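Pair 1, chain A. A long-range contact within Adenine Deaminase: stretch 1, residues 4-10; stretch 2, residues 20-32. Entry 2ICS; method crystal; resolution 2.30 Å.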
# COMPACT_ATOMS: atom_id res chain seq x y z
N ASP A 4 10.01 -34.02 1.30
CA ASP A 4 9.12 -33.54 2.40
C ASP A 4 8.99 -32.02 2.44
O ASP A 4 9.98 -31.29 2.36
CB ASP A 4 9.62 -34.03 3.76
CG ASP A 4 8.83 -35.22 4.29
OD1 ASP A 4 7.61 -35.08 4.49
OD2 ASP A 4 9.44 -36.29 4.52
N TYR A 5 7.75 -31.57 2.56
CA TYR A 5 7.42 -30.15 2.65
C TYR A 5 6.27 -30.09 3.65
O TYR A 5 5.73 -31.13 4.03
CB TYR A 5 6.92 -29.61 1.31
CG TYR A 5 7.92 -29.66 0.17
CD1 TYR A 5 9.14 -28.98 0.25
CD2 TYR A 5 7.63 -30.35 -1.00
CE1 TYR A 5 10.04 -28.99 -0.81
CE2 TYR A 5 8.52 -30.37 -2.07
CZ TYR A 5 9.73 -29.69 -1.97
OH TYR A 5 10.61 -29.71 -3.03
N ASP A 6 5.90 -28.89 4.07
CA ASP A 6 4.79 -28.73 4.99
C ASP A 6 3.53 -28.49 4.18
O ASP A 6 2.47 -29.05 4.46
CB ASP A 6 5.03 -27.55 5.94
CG ASP A 6 6.23 -27.75 6.84
OD1 ASP A 6 6.30 -28.80 7.52
OD2 ASP A 6 7.10 -26.86 6.88
N LEU A 7 3.65 -27.67 3.14
CA LEU A 7 2.51 -27.35 2.30
C LEU A 7 2.90 -27.35 0.83
O LEU A 7 3.99 -26.93 0.46
CB LEU A 7 1.94 -25.98 2.67
CG LEU A 7 0.66 -25.58 1.92
CD1 LEU A 7 -0.45 -26.57 2.24
CD2 LEU A 7 0.24 -24.17 2.34
N LEU A 8 1.98 -27.82 0.00
CA LEU A 8 2.21 -27.89 -1.43
C LEU A 8 0.95 -27.42 -2.14
O LEU A 8 -0.15 -27.88 -1.84
CB LEU A 8 2.55 -29.32 -1.83
CG LEU A 8 3.08 -29.56 -3.24
CD1 LEU A 8 4.31 -28.70 -3.49
CD2 LEU A 8 3.41 -31.05 -3.39
N ILE A 9 1.11 -26.49 -3.08
CA ILE A 9 -0.01 -25.93 -3.82
C ILE A 9 0.15 -26.30 -5.30
O ILE A 9 1.14 -25.93 -5.93
CB ILE A 9 -0.05 -24.41 -3.65
CG1 ILE A 9 -0.09 -24.07 -2.15
CG2 ILE A 9 -1.26 -23.82 -4.34
CD1 ILE A 9 0.32 -22.66 -1.83
N LYS A 10 -0.82 -27.03 -5.83
CA LYS A 10 -0.77 -27.50 -7.21
C LYS A 10 -1.83 -26.91 -8.12
O LYS A 10 -2.85 -26.38 -7.66
CB LYS A 10 -0.90 -29.02 -7.24
CG LYS A 10 -0.25 -29.73 -6.06
CD LYS A 10 1.15 -30.24 -6.38
CE LYS A 10 1.10 -31.40 -7.37
NZ LYS A 10 2.46 -31.98 -7.58
N VAL A 20 2.11 -22.92 -12.34
CA VAL A 20 2.95 -22.84 -11.16
C VAL A 20 2.48 -23.70 -9.99
O VAL A 20 1.29 -23.91 -9.79
CB VAL A 20 3.08 -21.37 -10.68
CG1 VAL A 20 1.77 -20.90 -10.08
CG2 VAL A 20 4.20 -21.24 -9.69
N GLU A 21 3.45 -24.21 -9.23
CA GLU A 21 3.19 -25.02 -8.05
C GLU A 21 4.20 -24.51 -7.03
O GLU A 21 5.35 -24.25 -7.37
CB GLU A 21 3.43 -26.51 -8.33
CG GLU A 21 2.67 -27.04 -9.55
CD GLU A 21 2.42 -28.54 -9.49
OE1 GLU A 21 3.30 -29.28 -8.99
OE2 GLU A 21 1.34 -28.98 -9.95
N ILE A 22 3.76 -24.36 -5.78
CA ILE A 22 4.64 -23.86 -4.73
C ILE A 22 4.78 -24.84 -3.57
O ILE A 22 3.80 -25.40 -3.10
CB ILE A 22 4.13 -22.49 -4.18
CG1 ILE A 22 4.06 -21.45 -5.30
CG2 ILE A 22 5.05 -21.99 -3.09
CD1 ILE A 22 2.88 -21.60 -6.23
N ALA A 23 6.02 -25.03 -3.13
CA ALA A 23 6.31 -25.93 -2.01
C ALA A 23 6.70 -25.08 -0.81
O ALA A 23 7.57 -24.22 -0.92
CB ALA A 23 7.44 -26.88 -2.39
N ILE A 24 6.07 -25.33 0.33
CA ILE A 24 6.34 -24.55 1.54
C ILE A 24 6.80 -25.38 2.74
O ILE A 24 6.27 -26.47 3.00
CB ILE A 24 5.08 -23.77 1.95
CG1 ILE A 24 4.70 -22.77 0.85
CG2 ILE A 24 5.31 -23.06 3.28
CD1 ILE A 24 3.35 -22.11 1.06
N LYS A 25 7.77 -24.85 3.48
CA LYS A 25 8.26 -25.52 4.68
C LYS A 25 8.87 -24.48 5.62
O LYS A 25 9.70 -23.67 5.21
CB LYS A 25 9.31 -26.59 4.33
CG LYS A 25 10.65 -26.05 3.89
CD LYS A 25 11.66 -27.17 3.75
CE LYS A 25 13.05 -26.64 3.42
NZ LYS A 25 14.07 -27.73 3.36
N GLU A 26 8.45 -24.52 6.88
CA GLU A 26 8.94 -23.59 7.89
C GLU A 26 8.60 -22.14 7.57
O GLU A 26 9.47 -21.27 7.57
CB GLU A 26 10.46 -23.74 8.04
CG GLU A 26 10.90 -25.10 8.55
CD GLU A 26 10.15 -25.51 9.80
OE1 GLU A 26 10.20 -24.75 10.80
OE2 GLU A 26 9.52 -26.59 9.79
N LYS A 27 7.32 -21.88 7.30
CA LYS A 27 6.85 -20.54 6.97
C LYS A 27 7.59 -19.89 5.79
O LYS A 27 7.44 -18.69 5.55
CB LYS A 27 6.96 -19.63 8.20
CG LYS A 27 5.92 -19.89 9.28
CD LYS A 27 6.22 -21.14 10.10
CE LYS A 27 7.31 -20.87 11.13
NZ LYS A 27 6.89 -19.85 12.13
N LYS A 28 8.38 -20.67 5.05
CA LYS A 28 9.11 -20.11 3.92
C LYS A 28 8.84 -20.88 2.62
O LYS A 28 8.41 -22.02 2.65
CB LYS A 28 10.61 -20.12 4.21
CG LYS A 28 11.02 -19.25 5.39
CD LYS A 28 12.49 -19.43 5.75
CE LYS A 28 13.40 -19.07 4.58
NZ LYS A 28 14.83 -19.37 4.88
N ILE A 29 9.09 -20.22 1.49
CA ILE A 29 8.91 -20.85 0.19
C ILE A 29 10.12 -21.74 -0.05
O ILE A 29 11.25 -21.26 -0.11
CB ILE A 29 8.83 -19.79 -0.93
CG1 ILE A 29 7.58 -18.93 -0.74
CG2 ILE A 29 8.84 -20.48 -2.29
CD1 ILE A 29 7.45 -17.80 -1.75
N ALA A 30 9.88 -23.04 -0.19
CA ALA A 30 10.97 -24.00 -0.40
C ALA A 30 11.22 -24.37 -1.86
O ALA A 30 12.30 -24.85 -2.20
CB ALA A 30 10.71 -25.26 0.42
N ALA A 31 10.23 -24.17 -2.73
CA ALA A 31 10.39 -24.50 -4.14
C ALA A 31 9.24 -23.96 -4.98
O ALA A 31 8.11 -23.88 -4.51
CB ALA A 31 10.49 -26.01 -4.32
N VAL A 32 9.55 -23.59 -6.22
CA VAL A 32 8.55 -23.07 -7.15
C VAL A 32 8.86 -23.58 -8.55
O VAL A 32 9.97 -23.39 -9.05
CB VAL A 32 8.57 -21.52 -7.18
CG1 VAL A 32 7.49 -21.02 -8.14
CG2 VAL A 32 8.35 -20.95 -5.78

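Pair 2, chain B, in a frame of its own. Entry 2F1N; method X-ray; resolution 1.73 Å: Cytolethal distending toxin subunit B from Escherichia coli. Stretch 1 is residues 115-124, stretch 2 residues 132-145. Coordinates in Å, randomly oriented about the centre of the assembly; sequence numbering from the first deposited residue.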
# COMPACT_ATOMS: atom_id res chain seq x y z
N ARG B 115 10.64 8.93 2.80
CA ARG B 115 12.03 8.52 2.66
C ARG B 115 12.21 7.84 1.29
O ARG B 115 11.35 7.07 0.88
CB ARG B 115 12.40 7.53 3.79
CG ARG B 115 12.35 8.17 5.19
CD ARG B 115 12.93 7.31 6.35
NE ARG B 115 14.40 7.11 6.30
CZ ARG B 115 15.30 7.48 7.24
NH1 ARG B 115 14.93 8.11 8.36
NH2 ARG B 115 16.60 7.22 7.06
N ARG B 116 13.32 8.09 0.62
CA ARG B 116 13.62 7.29 -0.56
C ARG B 116 13.63 5.81 -0.27
O ARG B 116 14.23 5.35 0.74
CB ARG B 116 14.96 7.73 -1.16
CG ARG B 116 15.51 6.89 -2.36
CD ARG B 116 16.98 7.33 -2.74
NE ARG B 116 17.49 6.69 -3.97
CZ ARG B 116 18.03 5.46 -4.07
NH1 ARG B 116 18.16 4.68 -3.00
NH2 ARG B 116 18.40 5.01 -5.26
N ALA B 117 13.06 5.02 -1.18
CA ALA B 117 13.08 3.57 -1.00
C ALA B 117 14.52 3.07 -1.10
O ALA B 117 15.26 3.46 -2.01
CB ALA B 117 12.27 2.91 -2.14
N ASP B 118 14.94 2.22 -0.16
CA ASP B 118 16.24 1.54 -0.33
C ASP B 118 16.23 0.52 -1.45
O ASP B 118 17.26 0.27 -2.11
CB ASP B 118 16.68 0.88 1.00
CG ASP B 118 16.85 1.93 2.09
OD1 ASP B 118 17.33 3.05 1.79
OD2 ASP B 118 16.54 1.75 3.28
N GLU B 119 15.07 -0.09 -1.64
CA GLU B 119 14.91 -1.13 -2.66
C GLU B 119 13.45 -1.08 -3.11
O GLU B 119 12.56 -0.71 -2.35
CB GLU B 119 15.28 -2.52 -2.06
CG GLU B 119 15.45 -3.67 -3.02
CD GLU B 119 16.03 -4.91 -2.36
OE1 GLU B 119 16.07 -5.03 -1.10
OE2 GLU B 119 16.44 -5.77 -3.14
N VAL B 120 13.23 -1.39 -4.38
CA VAL B 120 11.86 -1.47 -4.91
C VAL B 120 11.55 -2.89 -5.36
O VAL B 120 12.36 -3.49 -6.10
CB VAL B 120 11.68 -0.51 -6.08
CG1 VAL B 120 10.13 -0.50 -6.51
CG2 VAL B 120 12.15 0.86 -5.68
N PHE B 121 10.39 -3.39 -4.95
CA PHE B 121 9.91 -4.76 -5.31
C PHE B 121 8.71 -4.68 -6.28
O PHE B 121 7.79 -3.92 -6.05
CB PHE B 121 9.48 -5.56 -4.10
CG PHE B 121 10.54 -5.68 -3.05
CD1 PHE B 121 11.80 -6.15 -3.35
CD2 PHE B 121 10.29 -5.24 -1.75
CE1 PHE B 121 12.80 -6.24 -2.35
CE2 PHE B 121 11.29 -5.31 -0.77
CZ PHE B 121 12.52 -5.82 -1.08
N VAL B 122 8.74 -5.49 -7.33
CA VAL B 122 7.64 -5.58 -8.26
C VAL B 122 7.37 -7.06 -8.46
O VAL B 122 8.21 -7.78 -9.04
CB VAL B 122 8.01 -5.01 -9.63
CG1 VAL B 122 6.70 -4.88 -10.40
CG2 VAL B 122 8.72 -3.65 -9.50
N LEU B 123 6.23 -7.52 -7.96
CA LEU B 123 5.85 -8.92 -8.07
C LEU B 123 4.65 -9.06 -9.05
O LEU B 123 3.76 -8.20 -9.11
CB LEU B 123 5.53 -9.52 -6.68
CG LEU B 123 6.52 -9.13 -5.54
CD1 LEU B 123 6.17 -9.82 -4.25
CD2 LEU B 123 8.00 -9.42 -5.87
N SER B 124 4.67 -10.15 -9.81
CA SER B 124 3.70 -10.37 -10.87
C SER B 124 2.31 -10.66 -10.31
O SER B 124 2.14 -11.15 -9.20
CB SER B 124 4.19 -11.53 -11.76
OG SER B 124 5.42 -11.10 -12.35
N PRO B 132 -0.46 -6.37 -10.23
CA PRO B 132 0.82 -6.75 -9.61
C PRO B 132 0.86 -6.31 -8.17
O PRO B 132 -0.07 -5.65 -7.68
CB PRO B 132 1.87 -5.96 -10.44
CG PRO B 132 1.14 -4.70 -10.83
CD PRO B 132 -0.32 -5.16 -11.07
N LEU B 133 1.93 -6.68 -7.46
CA LEU B 133 2.27 -6.13 -6.14
C LEU B 133 3.42 -5.16 -6.26
O LEU B 133 4.41 -5.51 -6.82
CB LEU B 133 2.68 -7.28 -5.20
CG LEU B 133 1.43 -8.04 -4.74
CD1 LEU B 133 1.80 -9.41 -4.16
CD2 LEU B 133 0.61 -7.22 -3.74
N LEU B 134 3.28 -3.95 -5.74
CA LEU B 134 4.37 -2.98 -5.81
C LEU B 134 4.78 -2.75 -4.37
O LEU B 134 3.92 -2.50 -3.55
CB LEU B 134 3.87 -1.69 -6.45
CG LEU B 134 4.69 -0.39 -6.29
CD1 LEU B 134 6.01 -0.56 -7.04
CD2 LEU B 134 3.87 0.83 -6.81
N GLY B 135 6.08 -2.83 -4.09
CA GLY B 135 6.53 -2.65 -2.70
C GLY B 135 7.82 -1.84 -2.63
O GLY B 135 8.57 -1.77 -3.61
N ILE B 136 8.09 -1.24 -1.45
CA ILE B 136 9.39 -0.62 -1.21
C ILE B 136 9.96 -1.16 0.11
O ILE B 136 9.22 -1.51 1.02
CB ILE B 136 9.31 0.93 -1.14
CG1 ILE B 136 8.43 1.40 0.01
CG2 ILE B 136 8.75 1.46 -2.54
CD1 ILE B 136 8.37 2.91 0.16
N ARG B 137 11.27 -1.17 0.21
CA ARG B 137 11.95 -1.51 1.47
C ARG B 137 12.60 -0.24 2.00
O ARG B 137 13.25 0.48 1.22
CB ARG B 137 13.03 -2.59 1.21
CG ARG B 137 13.75 -3.00 2.55
CD ARG B 137 14.83 -4.06 2.34
NE ARG B 137 15.87 -3.62 1.40
CZ ARG B 137 16.89 -2.80 1.72
NH1 ARG B 137 17.00 -2.28 2.94
NH2 ARG B 137 17.78 -2.45 0.78
N ILE B 138 12.42 0.04 3.30
CA ILE B 138 13.14 1.11 3.96
C ILE B 138 13.77 0.42 5.16
O ILE B 138 13.05 -0.06 6.05
CB ILE B 138 12.20 2.21 4.40
CG1 ILE B 138 11.62 2.92 3.15
CG2 ILE B 138 12.93 3.28 5.25
CD1 ILE B 138 10.35 3.59 3.47
N GLY B 139 15.09 0.30 5.15
CA GLY B 139 15.74 -0.44 6.25
C GLY B 139 15.26 -1.88 6.29
O GLY B 139 15.24 -2.60 5.28
N ASN B 140 14.83 -2.31 7.47
CA ASN B 140 14.45 -3.69 7.69
C ASN B 140 12.96 -3.98 7.48
O ASN B 140 12.49 -5.04 7.87
CB ASN B 140 14.80 -4.00 9.14
CG ASN B 140 14.93 -5.44 9.39
OD1 ASN B 140 15.79 -6.12 8.80
ND2 ASN B 140 14.09 -5.96 10.32
N ASP B 141 12.24 -3.03 6.88
CA ASP B 141 10.79 -3.12 6.72
C ASP B 141 10.41 -2.93 5.25
O ASP B 141 11.05 -2.16 4.55
CB ASP B 141 10.17 -1.98 7.51
CG ASP B 141 10.50 -2.06 8.98
OD1 ASP B 141 10.23 -3.09 9.59
OD2 ASP B 141 11.01 -1.12 9.60
N ALA B 142 9.39 -3.67 4.81
CA ALA B 142 8.94 -3.57 3.44
C ALA B 142 7.45 -3.25 3.46
O ALA B 142 6.68 -3.79 4.26
CB ALA B 142 9.21 -4.91 2.72
N PHE B 143 7.01 -2.41 2.49
CA PHE B 143 5.62 -2.03 2.46
C PHE B 143 5.12 -2.19 1.03
O PHE B 143 5.82 -1.78 0.11
CB PHE B 143 5.52 -0.55 2.84
CG PHE B 143 6.03 -0.27 4.22
CD1 PHE B 143 5.18 -0.39 5.32
CD2 PHE B 143 7.36 0.08 4.41
CE1 PHE B 143 5.66 -0.15 6.64
CE2 PHE B 143 7.86 0.33 5.73
CZ PHE B 143 6.99 0.22 6.80
N PHE B 144 3.96 -2.86 0.88
CA PHE B 144 3.35 -3.11 -0.44
C PHE B 144 2.01 -2.43 -0.55
O PHE B 144 1.30 -2.26 0.44
CB PHE B 144 3.13 -4.61 -0.69
CG PHE B 144 4.43 -5.38 -0.88
CD1 PHE B 144 5.24 -5.67 0.20
CD2 PHE B 144 4.87 -5.70 -2.16
CE1 PHE B 144 6.48 -6.38 0.02
CE2 PHE B 144 6.06 -6.39 -2.37
CZ PHE B 144 6.89 -6.71 -1.28
N THR B 145 1.69 -2.01 -1.78
CA THR B 145 0.30 -1.70 -2.11
C THR B 145 -0.36 -2.81 -2.96
O THR B 145 0.27 -3.37 -3.85
CB THR B 145 0.22 -0.31 -2.79
OG1 THR B 145 -1.17 -0.02 -3.11
CG2 THR B 145 1.00 -0.29 -4.16
O HOH W 1 18.77 -0.22 3.82

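Pairs 1 and 2 share one backbone arrangement: a short strand lies antiparallel against the first arm of a β-hairpin, and the N, CA and C atoms of 14 central residues superpose with an RMSD of 0.9 Å. The strand axes run at 173° in pair 1 and 160° in pair 2, with closest approaches of 4.7 and 4.5 Å. A:Leu7–A:Ile24 and A:Ile9–A:Ile22 match B:Glu119–B:Arg137 and B:Phe121–B:Gly135, all hydrogen-bonded bridges; between them, A:Leu8–A:Ala23 matches B:Val120–B:Ile136, non-hydrogen-bonded.

The most faithful match is A:Asp6 with B:Asp118, whose side-chain centres fall 0.6 Å apart. Each aspartate precedes the paired strand residues, points toward the hairpin and accepts a backbone N-H from its turn: A:Glu26 N to A:Asp6 OD2, 2.7 Å, and B:Gly139 N to B:Asp118 OD2, 2.8 Å; the placement of A:Asp6 OD2 is less sure. Its own amide also binds the hairpin, A:Asp6 N to A:Ile24 O at 2.7 Å and B:Asp118 N to B:Arg137 O at 2.8 Å. The turns differ, type I' from A:Lys25 to A:Lys28 and type II' from B:Ile138 to B:Asp141.

On the face carrying A:Leu7, A:Ile9, A:Ile22 and A:Ile24, pair 1 packs aliphatic groups: A:Leu7 CB lies 3.9 Å from A:Ile24 CB, and A:Ile9 CD1 4.2 Å from A:Ile24 CD1. Pair 2 replaces the first couple with charge, B:Arg137 NE donating to B:Glu119 OE1 at 2.9 Å in a salt bridge, while B:Asp118 CB covers one face of the guanidinium. At the next bridge, A:Ile9 CD1 reaches A:Ile22 CB at 4.5 Å, whereas B:Phe121 faces B:Gly135. The glycine leaves room for an aromatic ring: an ideal CB there would lie 2.5 Å from B:Phe144 CE2, a clash. B:Phe121 CD2 instead meets B:Phe144 CZ at 3.7 Å, the rings nearly parallel but slid apart.

On the other face, A:Leu8 CD1 approaches A:Ala23 CB at 3.8 Å, and A:Tyr5 lays its ring over the same methyl, A:Ala23 CB standing 3.5 Å from the ring centroid, almost on its normal. The matched position in pair 2 inverts the sizes: small B:Ala117 meets branched B:Ile136, CB to CB at 3.7 Å. B:Val120 CG1 turns to B:Leu134 CD1 at 4.2 Å. B:Leu134 matches A:Glu21, whose OE1 forms a salt bridge with A:Lys10 NZ at 3.2 Å; B:Val122 occupies the lysine position.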